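Local coordinates for putative polyketide synthase (Streptomyces coelicolor, PDB 1U0M), which catalyses the iterative condensation of five malonyl-CoA units and the cyclisation of the resulting pentaketide to 1,3,6,8-tetrahydroxynaphthalene, a melanin precursor, at residues Ala90-Gln93 with Arg94-Asp98; Pro120-Thr123 with Ala124-Asn128; Val204-Arg208 with Gly209-Val213; Gly310-Ala313 with Ser314-Val317. One frame throughout, in Å; residues are numbered along the deposited sequence.

Starting from the N terminus, contact 1 lies near the end of the long helix 73-99. Contact 2 follows at the start of helix 122-129, inside the beta-alpha-beta unit between strands 108-112 and 137-141; Leu-126 packs there on Ile-92 of contact 1. Contact 3 closes the turn from strand 198-206 to strand 212-222, which flank strand 11-18 in the central sheet, and Val-204 at its base touches Ala-95 and Leu-96. Contact 4 shapes the loop before helix 315-326, close to the centre of the chain and about 19 Å, between centres, from contact 1. All four are local and lie in series; none nests within or crosses another.

Contact 1 of 4, residues Ala90-Gln93 with Arg94-Asp98; sequences AVIQ and RALDD
Gln-93 and Asp-97, one helical turn apart, are joined by a side-chain hydrogen bond: NE2 of Gln-93 donates to OD1 of Asp-97, 3.0 Å away. The bond is bent, 142° at the hydrogen, and reaches OD1 on its syn side but tilted out of the carboxylate plane. Amide and carboxylate planes are 29° apart, and the two side chains meet at an angle through NE2 and OD1. The glutamine CG stands anti to the backbone N (chi1 -175°), and a bend at chi2 folds the amide forward along the helix toward the aspartate. Beneath this pair the carbonyl O of Gln-93 takes two backbone donors, Leu-96 N and, more nearly straight, Asp-97 N. The bond from Asp-97 N to Gln-93 O is 2.9 Å long. On another side of the helix Arg-94 runs back toward the preceding turn. Its CD passes 3.7 Å from the carbonyl O of Ala-90, the same oxygen that accepts the backbone N of Arg-94, and one face of its guanidinium has CA of Val-91 above it, off toward the rim. The tip is held from outside, NH2 donating to the carbonyl O of Val-17. The apolar face is carried by Ile-92 and Leu-96, whose CG2 and CD1 meet at 4.2 Å. This is the i to i+4 spacing of an amphipathic helix, with the Gln-93/Asp-97 pair on the exposed flank and aliphatic chains facing the fold. Ile-92 packs on Leu-169 and Val-171 of strand 167-175, Val-91 and Ala-95 rest on Ala-202 of strand 198-206, and Val-91 also reaches strand 11-18, so helix 73-99 covers three neighbouring strands of the central sheet.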
loop_
_atom_site.group_PDB
_atom_site.type_symbol
_atom_site.label_atom_id
_atom_site.label_comp_id
_atom_site.label_asym_id
_atom_site.label_seq_id
_atom_site.Cartn_x
_atom_site.Cartn_y
_atom_site.Cartn_z
ATOM N N ALA A 90 9.991 16.219 11.565
ATOM C CA ALA A 90 9.468 17.395 12.253
ATOM C C ALA A 90 7.953 17.392 12.315
ATOM O O ALA A 90 7.364 17.597 13.378
ATOM C CB ALA A 90 9.942 18.649 11.562
ATOM N N VAL A 91 7.317 17.153 11.175
ATOM C CA VAL A 91 5.864 17.163 11.124
ATOM C C VAL A 91 5.230 16.114 12.017
ATOM O O VAL A 91 4.250 16.396 12.704
ATOM C CB VAL A 91 5.357 16.984 9.680
ATOM C CG1 VAL A 91 3.837 17.071 9.648
ATOM C CG2 VAL A 91 5.971 18.057 8.789
ATOM N N ILE A 92 5.776 14.903 12.005
ATOM C CA ILE A 92 5.242 13.838 12.845
ATOM C C ILE A 92 5.282 14.311 14.296
ATOM O O ILE A 92 4.317 14.154 15.043
ATOM C CB ILE A 92 6.068 12.536 12.692
ATOM C CG1 ILE A 92 5.700 11.848 11.372
ATOM C CG2 ILE A 92 5.814 11.612 13.867
ATOM C CD1 ILE A 92 6.525 10.619 11.059
ATOM N N GLN A 93 6.406 14.908 14.677
ATOM C CA GLN A 93 6.589 15.421 16.029
ATOM C C GLN A 93 5.401 16.277 16.470
ATOM O O GLN A 93 4.638 15.900 17.363
ATOM C CB GLN A 93 7.855 16.265 16.100
ATOM C CG GLN A 93 8.173 16.717 17.494
ATOM C CD GLN A 93 8.525 15.550 18.394
ATOM O OE1 GLN A 93 9.606 14.964 18.275
ATOM N NE2 GLN A 93 7.607 15.193 19.291
ATOM N N ARG A 94 5.264 17.436 15.836
ATOM C CA ARG A 94 4.192 18.369 16.139
ATOM C C ARG A 94 2.826 17.708 16.178
ATOM O O ARG A 94 1.897 18.242 16.780
ATOM C CB ARG A 94 4.189 19.493 15.107
ATOM C CG ARG A 94 5.362 20.445 15.251
ATOM C CD ARG A 94 5.858 20.891 13.905
ATOM N NE ARG A 94 4.750 21.197 13.012
ATOM C CZ ARG A 94 4.898 21.490 11.729
ATOM N NH1 ARG A 94 6.114 21.515 11.197
ATOM N NH2 ARG A 94 3.835 21.746 10.983
ATOM N N ALA A 95 2.700 16.553 15.531
ATOM C CA ALA A 95 1.434 15.829 15.511
ATOM C C ALA A 95 1.284 14.996 16.779
ATOM O O ALA A 95 0.170 14.689 17.196
ATOM C CB ALA A 95 1.360 14.929 14.281
ATOM N N LEU A 96 2.410 14.613 17.372
ATOM C CA LEU A 96 2.400 13.833 18.604
ATOM C C LEU A 96 2.140 14.811 19.743
ATOM O O LEU A 96 1.288 14.580 20.607
ATOM C CB LEU A 96 3.747 13.142 18.812
ATOM C CG LEU A 96 4.083 12.022 17.828
ATOM C CD1 LEU A 96 5.487 11.502 18.077
ATOM C CD2 LEU A 96 3.067 10.907 17.976
ATOM N N ASP A 97 2.880 15.914 19.722
ATOM C CA ASP A 97 2.747 16.950 20.730
ATOM C C ASP A 97 1.290 17.391 20.865
ATOM O O ASP A 97 0.794 17.572 21.975
ATOM C CB ASP A 97 3.640 18.139 20.369
ATOM C CG ASP A 97 5.120 17.778 20.357
ATOM O OD1 ASP A 97 5.459 16.646 20.763
ATOM O OD2 ASP A 97 5.946 18.623 19.951
ATOM N N ASP A 98 0.602 17.548 19.740
ATOM C CA ASP A 98 -0.801 17.961 19.755
ATOM C C ASP A 98 -1.731 16.897 20.334
ATOM O O ASP A 98 -2.598 17.199 21.155
ATOM C CB ASP A 98 -1.267 18.319 18.344
ATOM C CG ASP A 98 -0.804 19.689 17.909
ATOM O OD1 ASP A 98 0.401 19.983 18.058
ATOM O OD2 ASP A 98 -1.646 20.469 17.412
#

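Contact 2 of 4, residues Pro120-Thr123 with Ala124-Asn128; sequences PSLT and AWLIN
The carbonyl O of Leu-122 receives the backbone N of Leu-126 at 2.8 Å, the shortest sound polar bond here and an i to i+4 link of helix 122-129. The next one, from Ile-127 N to Thr-123 O, measures 2.9 Å and is straighter, 156° at the hydrogen. Side chains gather round both oxygens: CG of Leu-126 lies 3.4 Å from O of Leu-122, while CG1 of Ile-127 comes within 3.3 Å of O of Thr-123. The helix is entered after Pro-120, which follows a cis peptide bond; its CB meets the methyl of Ala-124 at 4.1 Å. Helix 122-129 is the connection of a beta-alpha-beta unit, linking strand 108-112 to strand 137-141 at one edge of the sheet. On the side facing helix 73-99, where Leu-122 packs on Ala-84 and Val-88, Leu-122 and Trp-125 run side by side in the same direction. A branch of the leucine, CD2, touches CE3 of the indole at 3.5 Å, approaching obliquely, and also lies near the tryptophan CB. The indole is carried there by a CG anti to the backbone N (chi1 -178°), and Lys-85 of helix 73-99 makes a cation-pi contact with it. The other leucine methyl, CD1, faces CG of Leu-126 at a looser 4.4 Å. Thr-123 turns away from this apolar flank: its OG1 is hydrogen-bonded to OE1 of Gln-138 on strand 137-141, which gives the buried hydroxyl a partner. Pro-120, before the helix, and Trp-125, within it, pack on Glu-227 of the second subunit, and Ser-121 on Gln-143 of that subunit.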
loop_
_atom_site.group_PDB
_atom_site.type_symbol
_atom_site.label_atom_id
_atom_site.label_comp_id
_atom_site.label_asym_id
_atom_site.label_seq_id
_atom_site.Cartn_x
_atom_site.Cartn_y
_atom_site.Cartn_z
ATOM N N PRO A 120 11.832 -0.921 1.485
ATOM C CA PRO A 120 10.640 -0.687 2.321
ATOM C C PRO A 120 10.182 0.771 2.233
ATOM O O PRO A 120 10.921 1.629 1.773
ATOM C CB PRO A 120 11.127 -0.995 3.750
ATOM C CG PRO A 120 12.463 -1.642 3.579
ATOM C CD PRO A 120 13.029 -1.030 2.327
ATOM N N SER A 121 8.975 1.051 2.696
ATOM C CA SER A 121 8.500 2.423 2.677
ATOM C C SER A 121 9.241 3.122 3.809
ATOM O O SER A 121 10.049 2.494 4.505
ATOM C CB SER A 121 7.001 2.479 2.915
ATOM O OG SER A 121 6.691 2.028 4.211
ATOM N N LEU A 122 8.974 4.413 3.985
ATOM C CA LEU A 122 9.632 5.205 5.022
ATOM C C LEU A 122 9.349 4.719 6.447
ATOM O O LEU A 122 10.135 4.975 7.349
ATOM C CB LEU A 122 9.216 6.681 4.916
ATOM C CG LEU A 122 10.276 7.749 4.608
ATOM C CD1 LEU A 122 9.830 9.053 5.256
ATOM C CD2 LEU A 122 11.643 7.364 5.145
ATOM N N THR A 123 8.230 4.031 6.649
ATOM C CA THR A 123 7.869 3.544 7.975
ATOM C C THR A 123 9.013 2.855 8.717
ATOM O O THR A 123 9.242 3.125 9.894
ATOM C CB THR A 123 6.705 2.554 7.913
ATOM O OG1 THR A 123 7.051 1.482 7.027
ATOM C CG2 THR A 123 5.424 3.253 7.450
ATOM N N ALA A 124 9.721 1.959 8.036
ATOM C CA ALA A 124 10.836 1.249 8.648
ATOM C C ALA A 124 11.900 2.215 9.159
ATOM O O ALA A 124 12.349 2.108 10.301
ATOM C CB ALA A 124 11.452 0.297 7.650
ATOM N N TRP A 125 12.302 3.151 8.303
ATOM C CA TRP A 125 13.322 4.140 8.649
ATOM C C TRP A 125 12.808 5.066 9.749
ATOM O O TRP A 125 13.579 5.550 10.566
ATOM C CB TRP A 125 13.699 4.952 7.410
ATOM C CG TRP A 125 14.776 5.978 7.624
ATOM C CD1 TRP A 125 16.129 5.774 7.591
ATOM C CD2 TRP A 125 14.588 7.380 7.863
ATOM N NE1 TRP A 125 16.793 6.964 7.792
ATOM C CE2 TRP A 125 15.867 7.964 7.963
ATOM C CE3 TRP A 125 13.459 8.197 8.003
ATOM C CZ2 TRP A 125 16.048 9.329 8.193
ATOM C CZ3 TRP A 125 13.639 9.556 8.232
ATOM C CH2 TRP A 125 14.923 10.107 8.327
ATOM N N LEU A 126 11.501 5.295 9.771
ATOM C CA LEU A 126 10.886 6.148 10.779
ATOM C C LEU A 126 10.898 5.489 12.153
ATOM O O LEU A 126 11.161 6.142 13.155
ATOM C CB LEU A 126 9.446 6.486 10.390
ATOM C CG LEU A 126 9.217 7.577 9.344
ATOM C CD1 LEU A 126 7.726 7.649 8.989
ATOM C CD2 LEU A 126 9.702 8.909 9.896
ATOM N N ILE A 127 10.600 4.197 12.204
ATOM C CA ILE A 127 10.601 3.480 13.468
ATOM C C ILE A 127 12.017 3.509 14.043
ATOM O O ILE A 127 12.208 3.757 15.236
ATOM C CB ILE A 127 10.121 2.034 13.254
ATOM C CG1 ILE A 127 8.627 2.062 12.950
ATOM C CG2 ILE A 127 10.442 1.165 14.473
ATOM C CD1 ILE A 127 8.122 0.813 12.307
ATOM N N ASN A 128 13.005 3.286 13.178
ATOM C CA ASN A 128 14.408 3.294 13.573
ATOM C C ASN A 128 14.891 4.628 14.132
ATOM O O ASN A 128 15.530 4.680 15.184
ATOM C CB ASN A 128 15.306 2.954 12.383
ATOM C CG ASN A 128 15.610 1.482 12.277
ATOM O OD1 ASN A 128 14.994 0.762 11.496
ATOM N ND2 ASN A 128 16.568 1.021 13.068
#

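Contact 3 of 4, residues Val204-Arg208 with Gly209-Val213; sequences VVRGR and GGTGV
Arg-206 folds back over the turn that follows its strand and grips the carbonyl of Gly-209. From CB, which points toward the glycine run, CG enters between the backbone N and the carbonyl carbon (chi1 64°) and meets N and CA of Gly-210, each at 3.5 Å. CD continues along that glycine, 3.4 Å from its CA. The position of NE is doubtful, and its bond to O of Gly-209 is weak; NH2 is the clearer donor to that oxygen, at a short 2.5 Å and bent to 136°. NH1 has a weak hydrogen bond to O of Ala-99 and a long, weak ion pair with Glu-100. The guanidinium has C of Gly-210 over one face; Arg-208 is modelled over the other, too close for its spacing to be trusted. The backbone angles of Gly-209 would drive any CB against the carbonyl O of Arg-208. A leucine in place of Arg-206 would probably leave the Gly-209 carbonyl without its side-chain donor and the turn into strand 212-222 freer to move. Two like charges side by side would probably be eased by the carbonyls of Ala-99 and Glu-100 and by the Glu-100 carboxylate.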
loop_
_atom_site.group_PDB
_atom_site.type_symbol
_atom_site.label_atom_id
_atom_site.label_comp_id
_atom_site.label_asym_id
_atom_site.label_seq_id
_atom_site.Cartn_x
_atom_site.Cartn_y
_atom_site.Cartn_z
ATOM N N VAL A 204 -2.563 12.296 14.435
ATOM C CA VAL A 204 -2.731 11.154 15.306
ATOM C C VAL A 204 -4.206 10.910 15.540
ATOM O O VAL A 204 -5.012 11.840 15.519
ATOM C CB VAL A 204 -2.047 11.385 16.652
ATOM C CG1 VAL A 204 -2.060 10.098 17.462
ATOM C CG2 VAL A 204 -0.628 11.874 16.429
ATOM N N VAL A 205 -4.563 9.648 15.732
ATOM C CA VAL A 205 -5.943 9.293 16.003
ATOM C C VAL A 205 -5.952 8.417 17.243
ATOM O O VAL A 205 -5.859 7.192 17.158
ATOM C CB VAL A 205 -6.585 8.537 14.830
ATOM C CG1 VAL A 205 -6.805 9.487 13.664
ATOM C CG2 VAL A 205 -5.699 7.383 14.414
ATOM N N ARG A 206 -6.041 9.064 18.399
ATOM C CA ARG A 206 -6.063 8.356 19.667
ATOM C C ARG A 206 -7.493 7.931 19.967
ATOM O O ARG A 206 -8.411 8.748 19.948
ATOM C CB ARG A 206 -5.520 9.257 20.781
ATOM C CG ARG A 206 -6.355 10.498 21.044
ATOM C CD ARG A 206 -5.587 11.545 21.847
ATOM N NE ARG A 206 -6.266 11.918 23.089
ATOM C CZ ARG A 206 -6.091 13.076 23.724
ATOM N NH1 ARG A 206 -5.258 13.989 23.239
ATOM N NH2 ARG A 206 -6.755 13.326 24.844
ATOM N N GLY A 207 -7.676 6.638 20.209
ATOM C CA GLY A 207 -8.995 6.121 20.517
ATOM C C GLY A 207 -9.261 6.321 21.992
ATOM O O GLY A 207 -10.408 6.395 22.428
ATOM N N ARG A 208 -8.176 6.422 22.755
ATOM C CA ARG A 208 -8.236 6.616 24.199
ATOM C C ARG A 208 -9.217 7.723 24.565
ATOM O O ARG A 208 -9.983 7.599 25.523
ATOM C CB ARG A 208 -6.839 6.962 24.733
ATOM C CG ARG A 208 -6.631 8.431 25.098
ATOM C CD ARG A 208 -5.430 9.023 24.387
ATOM N NE ARG A 208 -4.954 10.240 25.038
ATOM C CZ ARG A 208 -3.958 10.991 24.576
ATOM N NH1 ARG A 208 -3.342 10.651 23.458
ATOM N NH2 ARG A 208 -3.569 12.076 25.236
ATOM N N GLY A 209 -9.188 8.803 23.794
ATOM C CA GLY A 209 -10.068 9.924 24.054
ATOM C C GLY A 209 -9.338 11.215 23.760
ATOM O O GLY A 209 -8.751 11.827 24.651
ATOM N N GLY A 210 -9.370 11.629 22.501
ATOM C CA GLY A 210 -8.687 12.845 22.124
ATOM C C GLY A 210 -9.581 14.051 21.983
ATOM O O GLY A 210 -10.721 14.071 22.447
ATOM N N THR A 211 -9.036 15.070 21.332
ATOM C CA THR A 211 -9.752 16.308 21.091
ATOM C C THR A 211 -9.680 16.658 19.606
ATOM O O THR A 211 -8.617 16.966 19.071
ATOM C CB THR A 211 -9.161 17.450 21.937
ATOM O OG1 THR A 211 -9.693 18.702 21.486
ATOM C CG2 THR A 211 -7.632 17.451 21.847
ATOM N N GLY A 212 -10.832 16.587 18.951
ATOM C CA GLY A 212 -10.921 16.880 17.535
ATOM C C GLY A 212 -12.211 16.303 16.979
ATOM O O GLY A 212 -13.261 16.409 17.611
ATOM N N VAL A 213 -12.145 15.685 15.806
ATOM C CA VAL A 213 -13.334 15.099 15.204
ATOM C C VAL A 213 -13.598 13.747 15.862
ATOM O O VAL A 213 -12.675 12.970 16.080
ATOM C CB VAL A 213 -13.143 14.921 13.693
ATOM C CG1 VAL A 213 -14.438 14.467 13.063
ATOM C CG2 VAL A 213 -12.689 16.233 13.080
#

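Contact 4 of 4, residues Gly310-Ala313 with Ser314-Val317; sequences GNIA and SAVV
Ile-312 directs CG1 between its backbone N and carbonyl carbon (chi1 59°), and the extended chain beyond it reaches across to Ala-315 and Val-316. CD1 lands on the methyl of Ala-315 at 3.7 Å, while CG1 meets CG2 of Val-316 at the same distance, the two side chains crossing obliquely. That valine branch is also pressed against the carbonyl O of Ala-313, 3.3 Å away. Beneath the side chains the backbone makes a type II' turn from Ile-312 to Ala-315, closed by Ala-315 N donating to Ile-312 O over 3.1 Å. Val-316 N then bonds to Ala-313 O at 2.9 Å, almost straight at 174°, though it approaches from above the carbonyl plane. Ala-313 takes the positive phi, 46°, that such a turn needs. On its other side Asn-311 forms an Asx turn: OD1 accepts the backbone N of Ala-313 at 2.9 Å, in the carbonyl plane, which helps set the rotation of the amide. CG2 of Val-316 lies 4.0 Å from that same OD1. An alanine in place of Asn-311 is likely to leave the Ala-313 N-H without this acceptor and the turn less firmly set beside the active site. Ser-314, facing away from the turn, is hydrogen-bonded through OG to Glu-174. Asn-311 packs against Cys-146, probably the nucleophile, and His-278; in chalcone synthases a cysteine, a histidine and an asparagine form the catalytic triad, and the arrangement here is consistent with it. Committing OD1 to the backbone probably helps hold the amide in one orientation toward those two residues.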
loop_
_atom_site.group_PDB
_atom_site.type_symbol
_atom_site.label_atom_id
_atom_site.label_comp_id
_atom_site.label_asym_id
_atom_site.label_seq_id
_atom_site.Cartn_x
_atom_site.Cartn_y
_atom_site.Cartn_z
ATOM N N GLY A 310 -2.309 24.279 -3.381
ATOM C CA GLY A 310 -2.584 23.590 -4.623
ATOM C C GLY A 310 -3.065 22.217 -4.224
ATOM O O GLY A 310 -3.400 21.986 -3.063
ATOM N N ASN A 311 -3.109 21.293 -5.170
ATOM C CA ASN A 311 -3.546 19.954 -4.845
ATOM C C ASN A 311 -2.351 19.162 -4.344
ATOM O O ASN A 311 -1.467 18.787 -5.121
ATOM C CB ASN A 311 -4.129 19.266 -6.067
ATOM C CG ASN A 311 -4.859 18.011 -5.708
ATOM O OD1 ASN A 311 -4.455 17.286 -4.784
ATOM N ND2 ASN A 311 -5.943 17.729 -6.428
ATOM N N ILE A 312 -2.329 18.910 -3.041
ATOM C CA ILE A 312 -1.244 18.174 -2.435
ATOM C C ILE A 312 -1.674 16.742 -2.125
ATOM O O ILE A 312 -1.298 16.168 -1.097
ATOM C CB ILE A 312 -0.756 18.884 -1.168
ATOM C CG1 ILE A 312 -1.891 19.023 -0.153
ATOM C CG2 ILE A 312 -0.297 20.270 -1.521
ATOM C CD1 ILE A 312 -1.453 19.640 1.139
ATOM N N ALA A 313 -2.463 16.180 -3.039
ATOM C CA ALA A 313 -2.963 14.817 -2.948
ATOM C C ALA A 313 -3.525 14.413 -1.593
ATOM O O ALA A 313 -4.301 15.145 -0.987
ATOM C CB ALA A 313 -1.874 13.837 -3.363
ATOM N N SER A 314 -3.108 13.238 -1.128
ATOM C CA SER A 314 -3.564 12.666 0.129
ATOM C C SER A 314 -3.515 13.619 1.317
ATOM O O SER A 314 -4.276 13.463 2.270
ATOM C CB SER A 314 -2.757 11.399 0.450
ATOM O OG SER A 314 -1.385 11.685 0.704
ATOM N N ALA A 315 -2.646 14.621 1.254
ATOM C CA ALA A 315 -2.502 15.555 2.358
ATOM C C ALA A 315 -3.563 16.651 2.435
ATOM O O ALA A 315 -3.628 17.363 3.433
ATOM C CB ALA A 315 -1.118 16.182 2.317
ATOM N N VAL A 316 -4.398 16.797 1.407
ATOM C CA VAL A 316 -5.420 17.843 1.430
ATOM C C VAL A 316 -6.395 17.746 2.610
ATOM O O VAL A 316 -6.539 18.711 3.364
ATOM C CB VAL A 316 -6.248 17.876 0.125
ATOM C CG1 VAL A 316 -7.413 18.840 0.280
ATOM C CG2 VAL A 316 -5.373 18.317 -1.042
ATOM N N VAL A 317 -7.065 16.604 2.773
ATOM C CA VAL A 317 -8.016 16.457 3.878
ATOM C C VAL A 317 -7.400 16.910 5.184
ATOM O O VAL A 317 -7.984 17.709 5.910
ATOM C CB VAL A 317 -8.499 14.996 4.091
ATOM C CG1 VAL A 317 -9.580 14.654 3.110
ATOM C CG2 VAL A 317 -7.342 14.043 3.968
#